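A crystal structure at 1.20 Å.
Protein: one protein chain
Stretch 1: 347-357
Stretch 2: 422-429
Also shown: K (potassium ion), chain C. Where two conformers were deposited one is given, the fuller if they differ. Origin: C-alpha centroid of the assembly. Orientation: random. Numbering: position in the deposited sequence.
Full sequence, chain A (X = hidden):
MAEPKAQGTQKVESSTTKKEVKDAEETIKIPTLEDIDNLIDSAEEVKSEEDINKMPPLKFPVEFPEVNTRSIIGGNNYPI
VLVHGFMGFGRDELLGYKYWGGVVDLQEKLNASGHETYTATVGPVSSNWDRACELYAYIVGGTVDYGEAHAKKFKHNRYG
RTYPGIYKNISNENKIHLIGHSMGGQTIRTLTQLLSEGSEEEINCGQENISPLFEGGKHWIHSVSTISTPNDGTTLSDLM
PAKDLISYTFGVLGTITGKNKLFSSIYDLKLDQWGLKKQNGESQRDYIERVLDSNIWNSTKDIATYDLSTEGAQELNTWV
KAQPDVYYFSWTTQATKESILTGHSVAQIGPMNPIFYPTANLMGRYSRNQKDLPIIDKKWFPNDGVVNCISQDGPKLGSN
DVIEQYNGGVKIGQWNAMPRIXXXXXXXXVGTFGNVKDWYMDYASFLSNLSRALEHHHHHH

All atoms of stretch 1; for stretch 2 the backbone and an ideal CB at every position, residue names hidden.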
ATOM      1  N   ALA A 347     -19.519   7.443  -7.573  1.00 12.35           N
ATOM      2  CA  ALA A 347     -19.232   7.808  -6.190  1.00 14.01           C
ATOM      3  C   ALA A 347     -20.492   7.947  -5.348  1.00 14.43           C
ATOM      4  O   ALA A 347     -21.483   8.532  -5.800  1.00 15.74           O
ATOM      5  CB  ALA A 347     -18.482   9.120  -6.165  1.00 14.54           C
ATOM      6  N   GLN A 348     -20.454   7.405  -4.129  1.00 13.85           N
ATOM      7  CA  GLN A 348     -21.454   7.717  -3.111  1.00 15.10           C
ATOM      8  C   GLN A 348     -21.166   9.092  -2.534  1.00 14.65           C
ATOM      9  O   GLN A 348     -20.088   9.342  -2.005  1.00 14.83           O
ATOM     10  CB  GLN A 348     -21.407   6.719  -1.952  1.00 15.92           C
ATOM     11  CG  GLN A 348     -21.762   5.277  -2.285  1.00 17.88           C
ATOM     12  CD  GLN A 348     -21.528   4.368  -1.094  1.00 19.22           C
ATOM     13  OE1 GLN A 348     -20.488   3.736  -0.974  1.00 18.76           O
ATOM     14  NE2 GLN A 348     -22.483   4.332  -0.192  1.00 21.33           N
ATOM     15  N   ILE A 349     -22.147   9.976  -2.624  0.58 15.57           N
ATOM     16  CA  ILE A 349     -22.021  11.319  -2.080  0.58 16.57           C
ATOM     17  C   ILE A 349     -22.117  11.255  -0.560  0.58 16.65           C
ATOM     18  O   ILE A 349     -23.121  10.797  -0.014  0.58 18.13           O
ATOM     19  CB  ILE A 349     -23.114  12.244  -2.649  0.58 18.07           C
ATOM     20  CG1 ILE A 349     -23.127  12.171  -4.180  0.58 19.05           C
ATOM     21  CG2 ILE A 349     -22.911  13.680  -2.167  0.58 18.70           C
ATOM     22  CD1 ILE A 349     -21.789  12.480  -4.832  0.58 19.26           C
ATOM     23  N   GLY A 350     -21.066  11.714   0.113  1.00 15.43           N
ATOM     24  CA  GLY A 350     -20.961  11.609   1.555  1.00 14.82           C
ATOM     25  C   GLY A 350     -19.710  10.814   1.868  1.00 14.02           C
ATOM     26  O   GLY A 350     -18.683  11.376   2.259  1.00 15.66           O
ATOM     27  N   PRO A 351     -19.761   9.495   1.650  1.00 13.90           N
ATOM     28  CA  PRO A 351     -18.593   8.654   1.927  1.00 13.57           C
ATOM     29  C   PRO A 351     -17.368   8.947   1.059  1.00 12.55           C
ATOM     30  O   PRO A 351     -16.250   8.852   1.543  1.00 13.26           O
ATOM     31  CB  PRO A 351     -19.121   7.238   1.659  1.00 15.47           C
ATOM     32  CG  PRO A 351     -20.593   7.345   1.857  1.00 17.04           C
ATOM     33  CD  PRO A 351     -20.953   8.688   1.338  1.00 15.78           C
ATOM     34  N   MET A 352     -17.567   9.282  -0.212  0.81 11.84           N
ATOM     35  CA  MET A 352     -16.439   9.472  -1.132  0.81 11.87           C
ATOM     36  C   MET A 352     -15.889  10.890  -1.104  0.81 11.72           C
ATOM     37  O   MET A 352     -16.616  11.848  -1.340  0.81 12.72           O
ATOM     38  CB  MET A 352     -16.860   9.134  -2.568  0.81 12.25           C
ATOM     39  CG  MET A 352     -15.718   9.142  -3.575  0.81 12.23           C
ATOM     40  SD  MET A 352     -14.639   7.709  -3.469  0.81 11.10           S
ATOM     41  CE  MET A 352     -15.619   6.497  -4.335  0.81 11.32           C
ATOM     42  N   ASN A 353     -14.596  11.018  -0.832  1.00 11.71           N
ATOM     43  CA  ASN A 353     -13.919  12.295  -0.934  1.00 12.60           C
ATOM     44  C   ASN A 353     -14.175  12.868  -2.332  1.00 12.01           C
ATOM     45  O   ASN A 353     -13.977  12.169  -3.315  1.00 12.09           O
ATOM     46  CB  ASN A 353     -12.422  12.061  -0.748  1.00 13.24           C
ATOM     47  CG  ASN A 353     -11.628  13.345  -0.570  1.00 14.97           C
ATOM     48  OD1 ASN A 353     -11.937  14.375  -1.170  1.00 15.82           O
ATOM     49  ND2 ASN A 353     -10.569  13.275   0.231  1.00 15.52           N
ATOM     50  N   PRO A 354     -14.638  14.127  -2.432  1.00 11.74           N
ATOM     51  CA  PRO A 354     -14.879  14.717  -3.762  1.00 12.05           C
ATOM     52  C   PRO A 354     -13.671  14.658  -4.710  1.00 12.49           C
ATOM     53  O   PRO A 354     -13.857  14.601  -5.924  1.00 12.35           O
ATOM     54  CB  PRO A 354     -15.280  16.156  -3.429  1.00 13.56           C
ATOM     55  CG  PRO A 354     -15.917  16.029  -2.070  1.00 14.91           C
ATOM     56  CD  PRO A 354     -15.091  15.026  -1.352  1.00 13.68           C
ATOM     57  N   ILE A 355     -12.459  14.613  -4.165  1.00 12.72           N
ATOM     58  CA  ILE A 355     -11.249  14.490  -4.978  1.00 14.26           C
ATOM     59  C   ILE A 355     -11.228  13.184  -5.782  1.00 12.64           C
ATOM     60  O   ILE A 355     -10.559  13.094  -6.811  1.00 13.36           O
ATOM     61  CB  ILE A 355      -9.950  14.601  -4.102  1.00 18.68           C
ATOM     62  CG1 ILE A 355      -8.713  14.836  -4.957  1.00 22.77           C
ATOM     63  CG2 ILE A 355      -9.690  13.344  -3.302  1.00 19.14           C
ATOM     64  CD1 ILE A 355      -8.701  16.125  -5.663  1.00 24.91           C
ATOM     65  N   PHE A 356     -11.985  12.193  -5.324  1.00 11.06           N
ATOM     66  CA  PHE A 356     -12.041  10.884  -5.979  1.00 11.06           C
ATOM     67  C   PHE A 356     -13.290  10.726  -6.848  1.00 11.76           C
ATOM     68  O   PHE A 356     -13.533   9.659  -7.382  1.00 12.62           O
ATOM     69  CB  PHE A 356     -12.037   9.748  -4.938  1.00 11.19           C
ATOM     70  CG  PHE A 356     -10.772   9.639  -4.132  1.00 11.81           C
ATOM     71  CD1 PHE A 356      -9.536   9.809  -4.718  1.00 12.63           C
ATOM     72  CD2 PHE A 356     -10.835   9.350  -2.779  1.00 12.33           C
ATOM     73  CE1 PHE A 356      -8.380   9.698  -3.970  1.00 13.05           C
ATOM     74  CE2 PHE A 356      -9.682   9.240  -2.022  1.00 14.00           C
ATOM     75  CZ  PHE A 356      -8.455   9.421  -2.619  1.00 13.25           C
ATOM     76  N   TYR A 357     -14.106  11.762  -6.991  1.00 11.60           N
ATOM     77  CA  TYR A 357     -15.250  11.630  -7.890  1.00 12.19           C
ATOM     78  C   TYR A 357     -14.826  11.236  -9.318  1.00 12.51           C
ATOM     79  O   TYR A 357     -15.374  10.300  -9.890  1.00 12.11           O
ATOM     80  CB  TYR A 357     -16.093  12.902  -7.937  1.00 13.31           C
ATOM     81  CG  TYR A 357     -16.917  13.238  -6.707  1.00 12.76           C
ATOM     82  CD1 TYR A 357     -17.055  12.360  -5.638  1.00 13.24           C
ATOM     83  CD2 TYR A 357     -17.583  14.454  -6.636  1.00 14.06           C
ATOM     84  CE1 TYR A 357     -17.820  12.700  -4.530  1.00 13.98           C
ATOM     85  CE2 TYR A 357     -18.341  14.798  -5.540  1.00 15.77           C
ATOM     86  CZ  TYR A 357     -18.471  13.924  -4.501  1.00 15.06           C
ATOM     87  OH  TYR A 357     -19.238  14.294  -3.421  1.00 15.43           O
ATOM     88  N   UNK A 422     -17.564  -1.152   3.890  1.00 10.81           N
ATOM     89  CA  UNK A 422     -18.389  -0.345   3.001  1.00 11.25           C
ATOM     90  C   UNK A 422     -18.447   1.126   3.444  1.00 11.50           C
ATOM     91  O   UNK A 422     -18.050   1.479   4.561  1.00 11.63           O
ATOM     92  CB  UNK A 422     -19.802  -0.927   2.936  1.00 11.25           C
ATOM     93  N   UNK A 423     -18.944   1.977   2.548  1.00 10.86           N
ATOM     94  CA  UNK A 423     -19.081   3.410   2.787  1.00 11.39           C
ATOM     95  C   UNK A 423     -17.780   4.058   3.250  1.00 10.48           C
ATOM     96  O   UNK A 423     -17.804   4.975   4.080  1.00 11.95           O
ATOM     97  CB  UNK A 423     -20.176   3.659   3.827  1.00 11.39           C
ATOM     98  N   UNK A 424     -16.653   3.585   2.720  1.00  9.95           N
ATOM     99  CA  UNK A 424     -15.338   3.991   3.189  1.00  9.48           C
ATOM    100  C   UNK A 424     -14.430   4.130   1.989  1.00  9.83           C
ATOM    101  O   UNK A 424     -14.194   3.155   1.276  1.00 10.17           O
ATOM    102  CB  UNK A 424     -14.768   2.993   4.199  1.00  9.48           C
ATOM    103  N   UNK A 425     -13.943   5.338   1.735  1.00  8.89           N
ATOM    104  CA  UNK A 425     -13.061   5.541   0.591  1.00  8.67           C
ATOM    105  C   UNK A 425     -11.630   5.128   0.883  1.00  8.90           C
ATOM    106  O   UNK A 425     -11.275   4.790   2.006  1.00  9.29           O
ATOM    107  CB  UNK A 425     -13.093   7.008   0.158  1.00  8.67           C
ATOM    108  N   UNK A 426     -10.815   5.178  -0.167  1.00  7.93           N
ATOM    109  CA  UNK A 426      -9.466   4.662  -0.133  1.00  7.88           C
ATOM    110  C   UNK A 426      -8.615   5.227   1.004  1.00  8.44           C
ATOM    111  O   UNK A 426      -7.823   4.502   1.585  1.00  8.68           O
ATOM    112  CB  UNK A 426      -8.784   4.950  -1.472  1.00  7.88           C
ATOM    113  N   UNK A 427      -8.771   6.520   1.279  0.50  9.11           N
ATOM    114  CA  UNK A 427      -7.952   7.199   2.280  0.50  9.30           C
ATOM    115  C   UNK A 427      -8.627   7.204   3.665  0.50  9.05           C
ATOM    116  O   UNK A 427      -7.942   7.276   4.694  0.50  9.62           O
ATOM    117  CB  UNK A 427      -7.668   8.634   1.831  0.50  9.30           C
ATOM    118  N   UNK A 428      -9.956   7.118   3.698  1.00  9.19           N
ATOM    119  CA  UNK A 428     -10.697   7.133   4.964  1.00  9.57           C
ATOM    120  C   UNK A 428     -10.192   6.065   5.926  1.00  8.60           C
ATOM    121  O   UNK A 428     -10.181   6.269   7.148  1.00  9.54           O
ATOM    122  CB  UNK A 428     -12.191   6.930   4.706  1.00  9.57           C
ATOM    123  N   UNK A 429      -9.825   4.903   5.396  1.00  9.08           N
ATOM    124  CA  UNK A 429      -9.440   3.774   6.240  1.00  9.00           C
ATOM    125  C   UNK A 429      -8.101   3.987   6.948  1.00  9.35           C
ATOM    126  O   UNK A 429      -7.796   3.285   7.912  1.00  9.86           O
ATOM    127  CB  UNK A 429      -9.374   2.500   5.396  1.00  9.00           C
TER
HETATM  128  K     K C1456     -14.414   9.987   2.644  1.00 12.62           K

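Position 422 has its CB sideways, with nothing of stretch 1 within 5.5 Å. Many side chains would do. Ile422 makes no contact across the stretches.

Position 423 has positive phi and psi (53/36), a region that Asn, Asp and Gly tolerate best. Its CB points sideways, 4.2 Å from Pro351 CG and 4.7 Å from Gln348 NE2. A short polar side chain with an acceptor would suit the amide. The residue is Asn423. Its end turns nearer, and Gln348 NE2 donates to Asn423 OD1 at 2.8 Å. Water 1 adds a second link: it donates to Gln348 OE1 and accepts from Asn423 N.

At position 424 the CB points away. Stretch 1 sets no demand. Thr424 uses OG1 to donate to Ile422 O at 2.8 Å.

Position 425 points toward stretch 1. Its CB is 3.9 Å from Pro351 O and 4.0 Å from Met352 SD. The backbone N of Asn353 is an available donor, and a potassium ion lies nearby. A short acceptor is wanted, best with negative charge: Asp, perhaps Asn. In the deposited Asp425, OD2 accepts from Asn353 N at 2.9 Å and binds K at 2.5 Å. Asp425 OD1 accepts from the N atoms of positions 427 and 428, which ties the turn together. It also lies at the edge of the Phe356 ring, 3.9 Å from Phe356 CE2.

Position 426 points toward Phe356, its CB 4.4 Å from CE2. The contact is slight and many side chains fit. His426 touches the ring through CB; its ND1 is hydrogen-bonded elsewhere in the structure.

Position 427 also points toward Phe356, its CB 4.4 Å from CE2. An apolar side chain, such as Leu or the longer Met, could reach the ring. Met427 places CE 3.6 Å from Phe356 CZ and 3.8 Å from Asn353 ND2. Met427 SD is 5.2 Å from the centroid of the Phe356 ring, at its edge.

Position 428 has its CB sideways, 5.5 Å from Pro351 O. Pro351 O is 2.4 Å from K, so a side chain that can reach the ion is favored. Asp fits the distance best; a longer Glu would have to fold back. Asp428 binds K through OD1 (2.6 Å) and OD2 (2.5 Å), and Asp428 OD2 also accepts from Asp425 N at 2.9 Å. Pro351 O and waters 2, 4 and 5 are further ligands of the ion.

Position 429 is out of reach. The residue is Ile429.

Stretch 2, residues 422-429: INTDHMDI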
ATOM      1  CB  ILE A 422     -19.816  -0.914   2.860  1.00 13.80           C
ATOM      2  CG1 ILE A 422     -20.504  -0.981   4.221  1.00 15.29           C
ATOM      3  CG2 ILE A 422     -19.772  -2.298   2.203  1.00 15.30           C
ATOM      4  CD1 ILE A 422     -21.958  -1.362   4.157  1.00 16.46           C
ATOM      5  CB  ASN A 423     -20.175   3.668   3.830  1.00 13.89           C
ATOM      6  CG  ASN A 423     -21.497   3.049   3.445  1.00 16.68           C
ATOM      7  OD1 ASN A 423     -21.904   3.094   2.286  1.00 19.00           O
ATOM      8  ND2 ASN A 423     -22.170   2.448   4.418  1.00 17.78           N
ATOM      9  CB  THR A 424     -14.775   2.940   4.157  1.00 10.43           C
ATOM     10  OG1 THR A 424     -15.671   2.792   5.263  1.00 11.42           O
ATOM     11  CG2 THR A 424     -13.403   3.336   4.662  1.00 11.00           C
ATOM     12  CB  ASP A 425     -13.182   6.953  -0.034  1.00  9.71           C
ATOM     13  CG  ASP A 425     -12.484   8.073   0.739  1.00 10.06           C
ATOM     14  OD1 ASP A 425     -11.373   7.913   1.279  1.00 10.24           O
ATOM     15  OD2 ASP A 425     -13.060   9.180   0.738  1.00 11.19           O
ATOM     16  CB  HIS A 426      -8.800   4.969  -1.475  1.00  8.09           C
ATOM     17  CG  HIS A 426      -7.541   4.197  -1.707  1.00  8.39           C
ATOM     18  ND1 HIS A 426      -7.537   2.841  -1.944  1.00  8.81           N
ATOM     19  CD2 HIS A 426      -6.246   4.584  -1.749  1.00  9.21           C
ATOM     20  CE1 HIS A 426      -6.294   2.427  -2.121  1.00  9.16           C
ATOM     21  NE2 HIS A 426      -5.491   3.468  -2.012  1.00  9.81           N
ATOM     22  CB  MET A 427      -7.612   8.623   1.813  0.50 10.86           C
ATOM     23  CG  MET A 427      -6.751   8.657   0.558  0.50 11.93           C
ATOM     24  SD  MET A 427      -5.919  10.236   0.272  0.50 12.97           S
ATOM     25  CE  MET A 427      -7.289  11.382   0.205  0.50 12.45           C
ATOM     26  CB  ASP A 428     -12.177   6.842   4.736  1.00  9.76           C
ATOM     27  CG  ASP A 428     -12.928   7.974   4.046  1.00  9.71           C
ATOM     28  OD1 ASP A 428     -12.464   9.141   4.091  1.00 12.18           O
ATOM     29  OD2 ASP A 428     -13.999   7.692   3.453  1.00 10.15           O
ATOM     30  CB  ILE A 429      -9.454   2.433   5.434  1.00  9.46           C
ATOM     31  CG1 ILE A 429      -9.265   1.200   6.338  1.00 10.04           C
ATOM     32  CG2 ILE A 429      -8.409   2.474   4.293  1.00  8.59           C
ATOM     33  CD1 ILE A 429     -10.292   1.066   7.465  1.00 10.46           C
TER
HETATM   34  O   HOH W   1     -19.918   1.241  -0.029  1.00 13.49           O
HETATM   35  O   HOH W   2     -15.954  11.811   2.155  1.00 16.39           O
HETATM   36  O   HOH W   3     -10.603  10.704   1.812  1.00 11.63           O
HETATM   37  O   HOH W   4     -12.970  11.945   2.552  1.00 16.11           O
HETATM   38  O   HOH W   5     -14.783  10.624   5.093  1.00 21.68           O
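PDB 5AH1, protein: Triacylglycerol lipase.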